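Local coordinates for protein mevalonate kinase, putative (Leishmania major, PDB 2HFS) that probably catalyses the ATP-dependent phosphorylation of (R)-mevalonate to (R)-5-phosphomevalonate, an early step of isoprenoid and sterol biosynthesis, at residues 44-52 with 121-129; 136-147 with 156-164. All coordinates share one frame; numbering follows the deposited sequence. Where two conformers were deposited one is given.

In the fold
After strand 17-25 the chain runs into the long strand 36-52, whose last part, 44-52, is covered by residues 121-129 of helix 114-130. Between them come strand 58-62, helix 70-88 and strand 97-103, and contact 1 closes this 68-residue loop by setting the helix on the sheet. Contact 2 follows in series: helix 136-146 comes directly after helix 114-130, and a loop of eight residues brings 156-164 back against it. The two contacts neither nest nor cross, yet they touch, Ser123 OG lying 2.8 Å from Ser142 OG and Arg124 NH2 3.0 Å from Thr163 O. Helix 114-130 thus ties the sheet to the helical pair.

Contact 1. Residues 44-52 with 121-129; sequences YTECRLEIN and AFSRALSEL
The sulfur of Cys47 lies beside the ring of Phe122, a sulfur-aromatic contact in an interface that has no hydrogen bond between strand and helix. SG approaches obliquely, 5.3 Å from the ring centroid and 74° off the ring normal, so it meets CD1 rather than the middle of the ring. With SG anti to the backbone N of Cys47 (chi1 171°), the thiol reaches along the strand over the helix and also rests on the methyl of Ala125, SG to CB 3.8 Å.

Small residues let the backbones come close. Ala121 CB stands 3.4 Å from the carbonyl oxygen of Thr45, and the axes of the two segments approach to 7.2 Å while running at 32° to each other. Leu49, two residues on from Cys47, is the next side chain to face the helix. Its CD1 branch drops between Ala125 CB and Leu126, 3.6 Å from the Leu126 CD2 methyl, whereas CD2 turns to the edge of the Phe122 ring, 4.1 Å from CE1. Leu126 in turn lays CD1 over the centre of that ring, 3.5 Å above its plane, so one face and one edge of Phe122 are held by leucine methyls. Farther along, Leu129 CD1 packs 3.9 Å from Leu49 O, and its other methyl skirts Ile51.

This is a helix laid on the sheet of the GHMP kinase N-terminal region, joined by apolar side chains. Strand 97-103 flanks the site, offering Met100 to Cys47 and Leu98 to Leu129. Phe122 and Leu126 also meet Val85 of helix 70-88, and Phe122 its Leu86, so helix 114-130 packs against both the sheet and that helix.

Contact 2. Residues 136-147 with 156-164; sequences DEEVNLSAFVGE and GADNTAATY
Two roughly antiparallel helices of the GHMP kinase N-terminal region meet here by knob-into-hole packing, with Asn140 as the knob in a hole formed by Asn159, Thr160, Thr163 and Tyr164. Its amide is held from both ends. Asn159 ND2 donates to Asn140 OD1 over 2.8 Å in a nearly straight bond (170°), arriving above the carbonyl plane although the acceptor lies in the donor's own amide plane. On the other branch, Asn140 ND2 donates a hydrogen bond to Thr160 OG1 at 3.1 Å, and that hydroxyl in turn donates one to Gly156 O, one turn back. A water takes a further bond from Asn140 ND2 and joins it to Tyr164 OH. These bonds fix which way round the amide sits.

Asn159 CB points at the other helix and meets Ala143 CB at 3.6 Å. With CG between the backbone N and carbonyl carbon (chi1 46°), the amide turns ND2 to Asn140 OD1 and OD1 to the edge of the Phe144 ring, 3.6 Å from CD1. At the start of helix 136-146 Tyr164 leans on Asp136, CE1 3.4 Å from CB, with carboxylate and ring planes almost perpendicular; Asp136 OD1 itself is in a salt bridge with Arg124. On the helix's C-terminal side a second water donates to both Glu147 OE1 and Asp158 OD2, bridging two carboxylates that have other partners, Ser115 for Glu147 and Lys21 for Asp158.

With an eight-residue loop between them and axes 8.9 Å apart, crossing at 141°, these segments form a helical hairpin whose knob-into-hole packing centres on a hydrogen-bonded asparagine.

Contact 1. Residues 44-52 with 121-129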
ATOM      1  N   TYR A  44      -0.700  -0.188 -10.633  1.00  7.49           N
ATOM      2  CA  TYR A  44      -0.938   1.227 -10.367  1.00  8.29           C
ATOM      3  C   TYR A  44      -2.360   1.609 -10.659  1.00  7.41           C
ATOM      4  O   TYR A  44      -3.103   0.871 -11.328  1.00  5.67           O
ATOM      5  CB  TYR A  44       0.003   2.083 -11.230  1.00  9.24           C
ATOM      6  CG  TYR A  44      -0.182   1.848 -12.700  1.00  8.99           C
ATOM      7  CD1 TYR A  44      -1.066   2.638 -13.446  1.00 10.47           C
ATOM      8  CD2 TYR A  44       0.505   0.820 -13.352  1.00  8.16           C
ATOM      9  CE1 TYR A  44      -1.258   2.420 -14.797  1.00  9.27           C
ATOM     10  CE2 TYR A  44       0.319   0.588 -14.721  1.00 11.04           C
ATOM     11  CZ  TYR A  44      -0.566   1.385 -15.426  1.00 10.61           C
ATOM     12  OH  TYR A  44      -0.748   1.183 -16.764  1.00  9.85           O
ATOM     13  N   THR A  45      -2.737   2.773 -10.145  1.00  6.69           N
ATOM     14  CA  THR A  45      -3.999   3.388 -10.485  1.00  8.45           C
ATOM     15  C   THR A  45      -3.627   4.611 -11.344  1.00  9.10           C
ATOM     16  O   THR A  45      -2.684   5.365 -11.004  1.00  8.33           O
ATOM     17  CB  THR A  45      -4.725   3.819  -9.187  1.00  9.38           C
ATOM     18  OG1 THR A  45      -5.229   2.652  -8.508  1.00  6.90           O
ATOM     19  CG2 THR A  45      -5.969   4.620  -9.493  1.00 10.76           C
ATOM     20  N   GLU A  46      -4.320   4.771 -12.472  1.00  7.63           N
ATOM     21  CA  GLU A  46      -4.092   5.934 -13.353  1.00  8.75           C
ATOM     22  C   GLU A  46      -5.276   6.912 -13.324  1.00  8.99           C
ATOM     23  O   GLU A  46      -6.439   6.479 -13.249  1.00  8.09           O
ATOM     24  CB  GLU A  46      -3.789   5.469 -14.779  1.00  9.62           C
ATOM     25  CG  GLU A  46      -3.725   6.622 -15.785  1.00 12.08           C
ATOM     26  CD  GLU A  46      -3.351   6.194 -17.194  1.00 15.12           C
ATOM     27  OE1 GLU A  46      -3.633   5.038 -17.574  1.00 18.62           O
ATOM     28  OE2 GLU A  46      -2.773   7.038 -17.922  1.00 19.15           O
ATOM     29  N   CYS A  47      -4.973   8.216 -13.337  1.00  9.29           N
ATOM     30  CA  CYS A  47      -5.981   9.272 -13.415  1.00  9.55           C
ATOM     31  C   CYS A  47      -5.779  10.080 -14.706  1.00 10.80           C
ATOM     32  O   CYS A  47      -4.652  10.489 -15.036  1.00  9.64           O
ATOM     33  CB  CYS A  47      -5.936  10.182 -12.172  1.00 10.39           C
ATOM     34  SG  CYS A  47      -6.981  11.654 -12.327  1.00 11.17           S
ATOM     35  N   ARG A  48      -6.874  10.274 -15.442  1.00 10.75           N
ATOM     36  CA  ARG A  48      -6.908  11.124 -16.624  1.00 12.15           C
ATOM     37  C   ARG A  48      -7.920  12.215 -16.335  1.00 11.87           C
ATOM     38  O   ARG A  48      -8.991  11.944 -15.752  1.00 11.18           O
ATOM     39  CB  ARG A  48      -7.381  10.343 -17.856  1.00 12.22           C
ATOM     40  CG  ARG A  48      -6.437   9.290 -18.407  1.00 12.50           C
ATOM     41  CD  ARG A  48      -7.006   8.510 -19.622  1.00 16.66           C
ATOM     42  NE  ARG A  48      -7.028   9.337 -20.832  1.00 24.18           N
ATOM     43  CZ  ARG A  48      -7.034   8.882 -22.092  1.00 25.76           C
ATOM     44  NH1 ARG A  48      -7.009   7.578 -22.346  1.00 24.70           N
ATOM     45  NH2 ARG A  48      -7.051   9.745 -23.103  1.00 23.42           N
ATOM     46  N   LEU A  49      -7.583  13.427 -16.759  1.00 10.75           N
ATOM     47  CA  LEU A  49      -8.414  14.599 -16.561  1.00  9.71           C
ATOM     48  C   LEU A  49      -8.647  15.355 -17.864  1.00 10.21           C
ATOM     49  O   LEU A  49      -7.791  15.371 -18.734  1.00  9.44           O
ATOM     50  CB  LEU A  49      -7.730  15.550 -15.580  1.00 11.02           C
ATOM     51  CG  LEU A  49      -7.534  15.068 -14.146  1.00  9.55           C
ATOM     52  CD1 LEU A  49      -6.797  16.173 -13.404  1.00  6.57           C
ATOM     53  CD2 LEU A  49      -8.887  14.784 -13.473  1.00  7.21           C
ATOM     54  N   GLU A  50      -9.815  15.970 -17.980  1.00 10.50           N
ATOM     55  CA  GLU A  50     -10.065  16.963 -19.012  1.00 10.96           C
ATOM     56  C   GLU A  50     -11.074  17.993 -18.544  1.00 11.19           C
ATOM     57  O   GLU A  50     -11.884  17.725 -17.655  1.00 10.68           O
ATOM     58  CB  GLU A  50     -10.537  16.296 -20.283  1.00 12.92           C
ATOM     59  CG  GLU A  50     -11.769  15.440 -20.099  1.00 15.61           C
ATOM     60  CD  GLU A  50     -12.136  14.786 -21.403  1.00 17.65           C
ATOM     61  OE1 GLU A  50     -11.462  13.810 -21.786  1.00 18.63           O
ATOM     62  OE2 GLU A  50     -13.067  15.280 -22.052  1.00 17.08           O
ATOM     63  N   ILE A  51     -11.013  19.171 -19.149  1.00 12.05           N
ATOM     64  CA  ILE A  51     -11.896  20.276 -18.799  1.00 13.43           C
ATOM     65  C   ILE A  51     -13.337  19.936 -19.124  1.00 12.67           C
ATOM     66  O   ILE A  51     -13.604  19.138 -20.030  1.00 13.53           O
ATOM     67  CB  ILE A  51     -11.400  21.600 -19.450  1.00 12.71           C
ATOM     68  CG1 ILE A  51     -11.368  21.514 -20.983  1.00 18.24           C
ATOM     69  CG2 ILE A  51     -10.009  21.950 -18.919  1.00 16.00           C
ATOM     70  CD1 ILE A  51     -10.906  22.831 -21.669  1.00 16.67           C
ATOM     71  N   ASN A  52     -14.261  20.476 -18.334  1.00 12.12           N
ATOM     72  CA  ASN A  52     -15.687  20.241 -18.533  1.00 12.70           C
ATOM     73  C   ASN A  52     -16.338  21.621 -18.603  1.00 13.26           C
ATOM     74  O   ASN A  52     -16.828  22.120 -17.607  1.00 13.60           O
ATOM     75  CB  ASN A  52     -16.243  19.391 -17.374  1.00 12.66           C
ATOM     76  CG  ASN A  52     -17.441  18.517 -17.784  1.00 14.09           C
ATOM     77  OD1 ASN A  52     -17.714  18.314 -18.970  1.00 12.74           O
ATOM     78  ND2 ASN A  52     -18.134  17.980 -16.797  1.00 14.81           N
ATOM     79  N   ALA A 121      -2.243   9.617  -8.073  1.00  6.61           N
ATOM     80  CA  ALA A 121      -2.521   9.727  -9.508  1.00  6.98           C
ATOM     81  C   ALA A 121      -3.219  11.053  -9.830  1.00  6.18           C
ATOM     82  O   ALA A 121      -2.850  11.752 -10.791  1.00  6.45           O
ATOM     83  CB  ALA A 121      -3.367   8.538  -9.967  1.00  6.87           C
ATOM     84  N   PHE A 122      -4.199  11.406  -9.003  1.00  7.38           N
ATOM     85  CA  PHE A 122      -4.948  12.663  -9.119  1.00  9.19           C
ATOM     86  C   PHE A 122      -4.041  13.902  -9.041  1.00  9.35           C
ATOM     87  O   PHE A 122      -4.135  14.787  -9.891  1.00  8.48           O
ATOM     88  CB  PHE A 122      -6.037  12.693  -8.022  1.00  8.60           C
ATOM     89  CG  PHE A 122      -7.012  13.843  -8.137  1.00 11.35           C
ATOM     90  CD1 PHE A 122      -7.410  14.336  -9.371  1.00 11.61           C
ATOM     91  CD2 PHE A 122      -7.526  14.428  -6.977  1.00 12.05           C
ATOM     92  CE1 PHE A 122      -8.335  15.417  -9.455  1.00 13.94           C
ATOM     93  CE2 PHE A 122      -8.444  15.492  -7.042  1.00  9.54           C
ATOM     94  CZ  PHE A 122      -8.850  15.980  -8.281  1.00 10.60           C
ATOM     95  N   SER A 123      -3.186  13.959  -8.013  1.00  8.83           N
ATOM     96  CA  SER A 123      -2.231  15.049  -7.839  1.00  9.45           C
ATOM     97  C   SER A 123      -1.336  15.215  -9.054  1.00  8.70           C
ATOM     98  O   SER A 123      -1.084  16.333  -9.493  1.00 10.17           O
ATOM     99  CB  SER A 123      -1.395  14.814  -6.587  1.00  8.69           C
ATOM    100  OG  SER A 123      -2.233  14.884  -5.435  1.00  8.14           O
ATOM    101  N   ARG A 124      -0.841  14.097  -9.578  1.00  9.26           N
ATOM    102  CA  ARG A 124      -0.021  14.099 -10.782  1.00  9.36           C
ATOM    103  C   ARG A 124      -0.785  14.627 -12.000  1.00 10.08           C
ATOM    104  O   ARG A 124      -0.264  15.460 -12.734  1.00  8.60           O
ATOM    105  CB  ARG A 124       0.547  12.695 -11.055  1.00  8.06           C
ATOM    106  CG  ARG A 124       1.664  12.269 -10.072  1.00  8.11           C
ATOM    107  CD  ARG A 124       2.509  11.087 -10.566  1.00 11.19           C
ATOM    108  NE  ARG A 124       3.519  10.657  -9.597  1.00  9.93           N
ATOM    109  CZ  ARG A 124       4.649  11.306  -9.336  1.00 11.67           C
ATOM    110  NH1 ARG A 124       4.944  12.453  -9.957  1.00 11.70           N
ATOM    111  NH2 ARG A 124       5.484  10.816  -8.435  1.00  9.58           N
ATOM    112  N   ALA A 125      -2.015  14.150 -12.203  1.00  9.35           N
ATOM    113  CA  ALA A 125      -2.839  14.618 -13.336  1.00  9.68           C
ATOM    114  C   ALA A 125      -3.174  16.100 -13.243  1.00  8.19           C
ATOM    115  O   ALA A 125      -3.170  16.790 -14.260  1.00  8.58           O
ATOM    116  CB  ALA A 125      -4.109  13.798 -13.454  1.00  8.63           C
ATOM    117  N   LEU A 126      -3.479  16.574 -12.035  1.00  7.85           N
ATOM    118  CA  LEU A 126      -3.708  17.996 -11.801  1.00  9.36           C
ATOM    119  C   LEU A 126      -2.443  18.781 -12.134  1.00  9.36           C
ATOM    120  O   LEU A 126      -2.509  19.836 -12.803  1.00  7.38           O
ATOM    121  CB  LEU A 126      -4.154  18.260 -10.351  1.00  9.60           C
ATOM    122  CG  LEU A 126      -5.555  17.757  -9.969  1.00 13.02           C
ATOM    123  CD1 LEU A 126      -5.751  17.818  -8.434  1.00 13.20           C
ATOM    124  CD2 LEU A 126      -6.646  18.576 -10.677  1.00 13.41           C
ATOM    125  N   SER A 127      -1.292  18.273 -11.678  1.00  8.91           N
ATOM    126  CA  SER A 127      -0.035  18.926 -12.000  1.00  9.76           C
ATOM    127  C   SER A 127       0.095  19.059 -13.510  1.00 10.86           C
ATOM    128  O   SER A 127       0.461  20.126 -14.016  1.00 11.00           O
ATOM    129  CB  SER A 127       1.161  18.148 -11.438  1.00 10.48           C
ATOM    130  OG  SER A 127       2.376  18.830 -11.735  1.00 13.02           O
ATOM    131  N   GLU A 128      -0.225  17.988 -14.236  1.00 10.86           N
ATOM    132  CA  GLU A 128      -0.174  18.080 -15.690  1.00 10.96           C
ATOM    133  C   GLU A 128      -1.111  19.162 -16.214  1.00 10.11           C
ATOM    134  O   GLU A 128      -0.681  20.064 -16.926  1.00 12.51           O
ATOM    135  CB  GLU A 128      -0.481  16.761 -16.393  1.00 10.96           C
ATOM    136  CG  GLU A 128      -0.364  16.916 -17.904  1.00 10.17           C
ATOM    137  CD  GLU A 128      -0.502  15.643 -18.706  1.00 13.11           C
ATOM    138  OE1 GLU A 128      -0.480  14.548 -18.128  1.00 10.03           O
ATOM    139  OE2 GLU A 128      -0.623  15.754 -19.948  1.00  9.19           O
ATOM    140  N   LEU A 129      -2.388  19.068 -15.852  1.00 12.82           N
ATOM    141  CA  LEU A 129      -3.410  19.862 -16.503  1.00 12.20           C
ATOM    142  C   LEU A 129      -3.253  21.338 -16.180  1.00 11.34           C
ATOM    143  O   LEU A 129      -3.466  22.190 -17.044  1.00 12.67           O
ATOM    144  CB  LEU A 129      -4.793  19.378 -16.097  1.00 13.67           C
ATOM    145  CG  LEU A 129      -5.915  19.820 -17.046  1.00 11.65           C
ATOM    146  CD1 LEU A 129      -6.025  18.804 -18.158  1.00 12.82           C
ATOM    147  CD2 LEU A 129      -7.214  19.880 -16.284  1.00 15.59           C
TER

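Contact 2. Residues 136-147 with 156-164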
ATOM      1  N   ASP A 136       8.311  15.363  -6.785  1.00 14.28           N
ATOM      2  CA  ASP A 136       7.831  14.160  -6.108  1.00 13.38           C
ATOM      3  C   ASP A 136       7.435  14.491  -4.673  1.00 13.52           C
ATOM      4  O   ASP A 136       6.387  14.063  -4.176  1.00 12.25           O
ATOM      5  CB  ASP A 136       8.915  13.074  -6.127  1.00 14.89           C
ATOM      6  CG  ASP A 136       8.966  12.312  -7.441  1.00 15.32           C
ATOM      7  OD1 ASP A 136       8.054  12.456  -8.304  1.00 14.58           O
ATOM      8  OD2 ASP A 136       9.889  11.512  -7.687  1.00 18.10           O
ATOM      9  N   GLU A 137       8.280  15.272  -4.010  1.00 14.21           N
ATOM     10  CA  GLU A 137       7.973  15.757  -2.669  1.00 14.33           C
ATOM     11  C   GLU A 137       6.613  16.455  -2.624  1.00 12.80           C
ATOM     12  O   GLU A 137       5.789  16.160  -1.752  1.00 12.32           O
ATOM     13  CB  GLU A 137       9.102  16.659  -2.170  1.00 14.67           C
ATOM     14  CG  GLU A 137       8.904  17.225  -0.778  1.00 19.12           C
ATOM     15  CD  GLU A 137      10.111  18.005  -0.264  1.00 20.03           C
ATOM     16  OE1 GLU A 137      10.100  18.367   0.939  1.00 26.54           O
ATOM     17  OE2 GLU A 137      11.069  18.251  -1.036  1.00 24.37           O
ATOM     18  N   GLU A 138       6.380  17.358  -3.578  1.00 13.25           N
ATOM     19  CA  GLU A 138       5.128  18.110  -3.695  1.00 12.30           C
ATOM     20  C   GLU A 138       3.908  17.214  -3.956  1.00 13.03           C
ATOM     21  O   GLU A 138       2.838  17.385  -3.334  1.00 12.48           O
ATOM     22  CB  GLU A 138       5.282  19.214  -4.761  1.00 14.90           C
ATOM     23  CG  GLU A 138       5.878  20.511  -4.210  1.00 12.38           C
ATOM     24  CD  GLU A 138       6.483  21.448  -5.251  1.00 17.36           C
ATOM     25  OE1 GLU A 138       6.362  21.215  -6.485  1.00 14.32           O
ATOM     26  OE2 GLU A 138       7.122  22.440  -4.820  1.00 19.36           O
ATOM     27  N   VAL A 139       4.063  16.247  -4.861  1.00  9.94           N
ATOM     28  CA  VAL A 139       3.015  15.240  -5.111  1.00 10.23           C
ATOM     29  C   VAL A 139       2.695  14.445  -3.837  1.00 11.13           C
ATOM     30  O   VAL A 139       1.520  14.274  -3.481  1.00 11.05           O
ATOM     31  CB  VAL A 139       3.441  14.261  -6.252  1.00 10.40           C
ATOM     32  CG1 VAL A 139       2.442  13.113  -6.383  1.00  8.13           C
ATOM     33  CG2 VAL A 139       3.546  15.020  -7.568  1.00 10.31           C
ATOM     34  N   ASN A 140       3.745  13.979  -3.161  1.00 10.62           N
ATOM     35  CA  ASN A 140       3.620  13.202  -1.918  1.00 11.54           C
ATOM     36  C   ASN A 140       2.869  13.934  -0.798  1.00 12.51           C
ATOM     37  O   ASN A 140       2.018  13.345  -0.139  1.00 14.14           O
ATOM     38  CB  ASN A 140       4.995  12.704  -1.449  1.00 11.73           C
ATOM     39  CG  ASN A 140       4.905  11.569  -0.438  1.00 13.86           C
ATOM     40  OD1 ASN A 140       3.954  10.778  -0.438  1.00 12.33           O
ATOM     41  ND2 ASN A 140       5.913  11.472   0.422  1.00 14.19           N
ATOM     42  N   LEU A 141       3.156  15.228  -0.638  1.00 12.99           N
ATOM     43  CA  LEU A 141       2.440  16.104   0.279  1.00 12.83           C
ATOM     44  C   LEU A 141       0.986  16.295  -0.103  1.00 11.99           C
ATOM     45  O   LEU A 141       0.105  16.325   0.761  1.00 12.44           O
ATOM     46  CB  LEU A 141       3.098  17.485   0.343  1.00 10.98           C
ATOM     47  CG  LEU A 141       2.503  18.354   1.459  1.00 14.04           C
ATOM     48  CD1 LEU A 141       3.074  17.886   2.781  1.00 14.10           C
ATOM     49  CD2 LEU A 141       2.798  19.813   1.203  1.00 13.41           C
ATOM     50  N   SER A 142       0.742  16.450  -1.399  1.00 10.19           N
ATOM     51  CA  SER A 142      -0.614  16.623  -1.891  1.00 10.55           C
ATOM     52  C   SER A 142      -1.402  15.346  -1.579  1.00 10.29           C
ATOM     53  O   SER A 142      -2.538  15.429  -1.113  1.00 10.25           O
ATOM     54  CB  SER A 142      -0.599  16.907  -3.394  1.00 10.25           C
ATOM     55  OG  SER A 142      -1.897  17.207  -3.862  1.00 11.89           O
ATOM     56  N   ALA A 143      -0.784  14.186  -1.835  1.00 10.93           N
ATOM     57  CA  ALA A 143      -1.408  12.891  -1.548  1.00 11.22           C
ATOM     58  C   ALA A 143      -1.664  12.794  -0.052  1.00 12.50           C
ATOM     59  O   ALA A 143      -2.748  12.419   0.383  1.00 13.08           O
ATOM     60  CB  ALA A 143      -0.535  11.742  -2.034  1.00 11.36           C
ATOM     61  N   PHE A 144      -0.677  13.193   0.738  1.00 11.23           N
ATOM     62  CA  PHE A 144      -0.808  13.115   2.189  1.00 13.60           C
ATOM     63  C   PHE A 144      -2.001  13.935   2.683  1.00 13.20           C
ATOM     64  O   PHE A 144      -2.745  13.501   3.573  1.00 13.06           O
ATOM     65  CB  PHE A 144       0.473  13.570   2.883  1.00 13.02           C
ATOM     66  CG  PHE A 144       0.422  13.430   4.382  1.00 16.66           C
ATOM     67  CD1 PHE A 144       0.643  12.201   4.981  1.00 16.74           C
ATOM     68  CD2 PHE A 144       0.130  14.518   5.183  1.00 14.52           C
ATOM     69  CE1 PHE A 144       0.579  12.059   6.359  1.00 17.73           C
ATOM     70  CE2 PHE A 144       0.057  14.384   6.561  1.00 18.38           C
ATOM     71  CZ  PHE A 144       0.291  13.155   7.151  1.00 15.58           C
ATOM     72  N   VAL A 145      -2.182  15.117   2.101  1.00 14.41           N
ATOM     73  CA  VAL A 145      -3.277  15.993   2.508  1.00 15.40           C
ATOM     74  C   VAL A 145      -4.585  15.298   2.125  1.00 15.49           C
ATOM     75  O   VAL A 145      -5.521  15.229   2.922  1.00 13.92           O
ATOM     76  CB  VAL A 145      -3.150  17.404   1.854  1.00 15.45           C
ATOM     77  CG1 VAL A 145      -4.494  18.138   1.818  1.00 15.66           C
ATOM     78  CG2 VAL A 145      -2.061  18.231   2.545  1.00 16.36           C
ATOM     79  N   GLY A 146      -4.619  14.737   0.918  1.00 14.20           N
ATOM     80  CA  GLY A 146      -5.851  14.158   0.407  1.00 14.52           C
ATOM     81  C   GLY A 146      -6.242  12.902   1.144  1.00 16.06           C
ATOM     82  O   GLY A 146      -7.429  12.640   1.337  1.00 15.82           O
ATOM     83  N   GLU A 147      -5.234  12.118   1.535  1.00 17.29           N
ATOM     84  CA  GLU A 147      -5.425  10.913   2.345  1.00 19.30           C
ATOM     85  C   GLU A 147      -6.149  11.243   3.651  1.00 19.28           C
ATOM     86  O   GLU A 147      -6.704  10.360   4.315  1.00 20.84           O
ATOM     87  CB  GLU A 147      -4.070  10.279   2.653  1.00 19.83           C
ATOM     88  CG  GLU A 147      -3.550   9.340   1.579  1.00 20.75           C
ATOM     89  CD  GLU A 147      -4.297   8.018   1.578  1.00 26.49           C
ATOM     90  OE1 GLU A 147      -3.739   7.017   2.092  1.00 26.89           O
ATOM     91  OE2 GLU A 147      -5.447   7.987   1.080  1.00 27.88           O
ATOM     92  N   GLY A 156       1.840   8.081   6.471  1.00 25.37           N
ATOM     93  CA  GLY A 156       2.675   8.543   5.375  1.00 22.15           C
ATOM     94  C   GLY A 156       3.168   7.440   4.449  1.00 20.49           C
ATOM     95  O   GLY A 156       3.531   7.713   3.299  1.00 19.77           O
ATOM     96  N   ALA A 157       3.186   6.197   4.932  1.00 18.17           N
ATOM     97  CA  ALA A 157       3.769   5.100   4.153  1.00 16.96           C
ATOM     98  C   ALA A 157       3.011   4.790   2.875  1.00 16.36           C
ATOM     99  O   ALA A 157       3.618   4.371   1.894  1.00 14.68           O
ATOM    100  CB  ALA A 157       3.953   3.833   4.993  1.00 18.31           C
ATOM    101  N   ASP A 158       1.696   5.000   2.873  1.00 15.15           N
ATOM    102  CA  ASP A 158       0.918   4.668   1.681  1.00 15.74           C
ATOM    103  C   ASP A 158       1.176   5.672   0.556  1.00 14.33           C
ATOM    104  O   ASP A 158       1.476   5.273  -0.564  1.00 13.75           O
ATOM    105  CB  ASP A 158      -0.576   4.564   1.987  1.00 15.10           C
ATOM    106  CG  ASP A 158      -0.924   3.364   2.848  1.00 19.55           C
ATOM    107  OD1 ASP A 158      -0.005   2.696   3.414  1.00 19.95           O
ATOM    108  OD2 ASP A 158      -2.118   3.020   3.023  1.00 22.50           O
ATOM    109  N   ASN A 159       1.071   6.966   0.864  1.00 14.15           N
ATOM    110  CA  ASN A 159       1.362   8.004  -0.124  1.00 12.99           C
ATOM    111  C   ASN A 159       2.805   7.976  -0.599  1.00 12.17           C
ATOM    112  O   ASN A 159       3.078   8.190  -1.779  1.00 12.94           O
ATOM    113  CB  ASN A 159       0.950   9.415   0.325  1.00 12.47           C
ATOM    114  CG  ASN A 159       1.370   9.750   1.741  1.00 15.38           C
ATOM    115  OD1 ASN A 159       0.655   9.440   2.709  1.00 15.47           O
ATOM    116  ND2 ASN A 159       2.500  10.444   1.876  1.00 13.38           N
ATOM    117  N   THR A 160       3.727   7.689   0.310  1.00 12.29           N
ATOM    118  CA  THR A 160       5.131   7.701  -0.064  1.00 11.63           C
ATOM    119  C   THR A 160       5.426   6.542  -1.039  1.00 10.81           C
ATOM    120  O   THR A 160       6.110   6.723  -2.053  1.00 10.80           O
ATOM    121  CB  THR A 160       6.027   7.658   1.204  1.00 12.56           C
ATOM    122  OG1 THR A 160       5.802   8.841   1.996  1.00 14.10           O
ATOM    123  CG2 THR A 160       7.494   7.789   0.816  1.00 13.43           C
ATOM    124  N   ALA A 161       4.899   5.351  -0.756  1.00 12.89           N
ATOM    125  CA  ALA A 161       5.044   4.224  -1.678  1.00 11.83           C
ATOM    126  C   ALA A 161       4.356   4.512  -3.022  1.00 11.48           C
ATOM    127  O   ALA A 161       4.898   4.229  -4.093  1.00 10.50           O
ATOM    128  CB  ALA A 161       4.435   2.948  -1.054  1.00 13.96           C
ATOM    129  N   ALA A 162       3.146   5.057  -2.956  1.00 10.80           N
ATOM    130  CA  ALA A 162       2.398   5.387  -4.166  1.00  9.52           C
ATOM    131  C   ALA A 162       3.107   6.440  -5.048  1.00 10.82           C
ATOM    132  O   ALA A 162       3.062   6.364  -6.282  1.00  9.56           O
ATOM    133  CB  ALA A 162       0.980   5.828  -3.796  1.00  9.92           C
ATOM    134  N   THR A 163       3.777   7.400  -4.423  0.50 10.06           N
ATOM    135  CA  THR A 163       4.470   8.449  -5.175  0.50 12.86           C
ATOM    136  C   THR A 163       5.797   7.979  -5.768  0.50 11.37           C
ATOM    137  O   THR A 163       6.104   8.280  -6.929  0.50 11.74           O
ATOM    138  CB  THR A 163       4.739   9.676  -4.299  0.50 11.01           C
ATOM    139  OG1 THR A 163       5.440   9.265  -3.124  0.50 16.45           O
ATOM    140  CG2 THR A 163       3.450  10.263  -3.770  0.50 12.44           C
ATOM    141  N   TYR A 164       6.580   7.256  -4.966  1.00 12.44           N
ATOM    142  CA  TYR A 164       7.950   6.887  -5.346  1.00 11.61           C
ATOM    143  C   TYR A 164       8.110   5.472  -5.891  1.00 11.93           C
ATOM    144  O   TYR A 164       9.037   5.228  -6.634  1.00 10.71           O
ATOM    145  CB  TYR A 164       8.937   7.067  -4.159  1.00 12.03           C
ATOM    146  CG  TYR A 164       9.095   8.497  -3.686  1.00 12.04           C
ATOM    147  CD1 TYR A 164       9.905   9.400  -4.383  1.00 14.37           C
ATOM    148  CD2 TYR A 164       8.391   8.962  -2.571  1.00 12.63           C
ATOM    149  CE1 TYR A 164      10.042  10.729  -3.952  1.00 13.24           C
ATOM    150  CE2 TYR A 164       8.504  10.276  -2.140  1.00 13.55           C
ATOM    151  CZ  TYR A 164       9.330  11.157  -2.835  1.00 14.72           C
ATOM    152  OH  TYR A 164       9.434  12.451  -2.400  1.00 15.33           O
TER
HETATM  153  O   HOH W   1       8.474  13.276   0.060  1.00 17.97           O
HETATM  154  O   HOH W   2      -4.079   4.282   1.341  1.00 20.22           O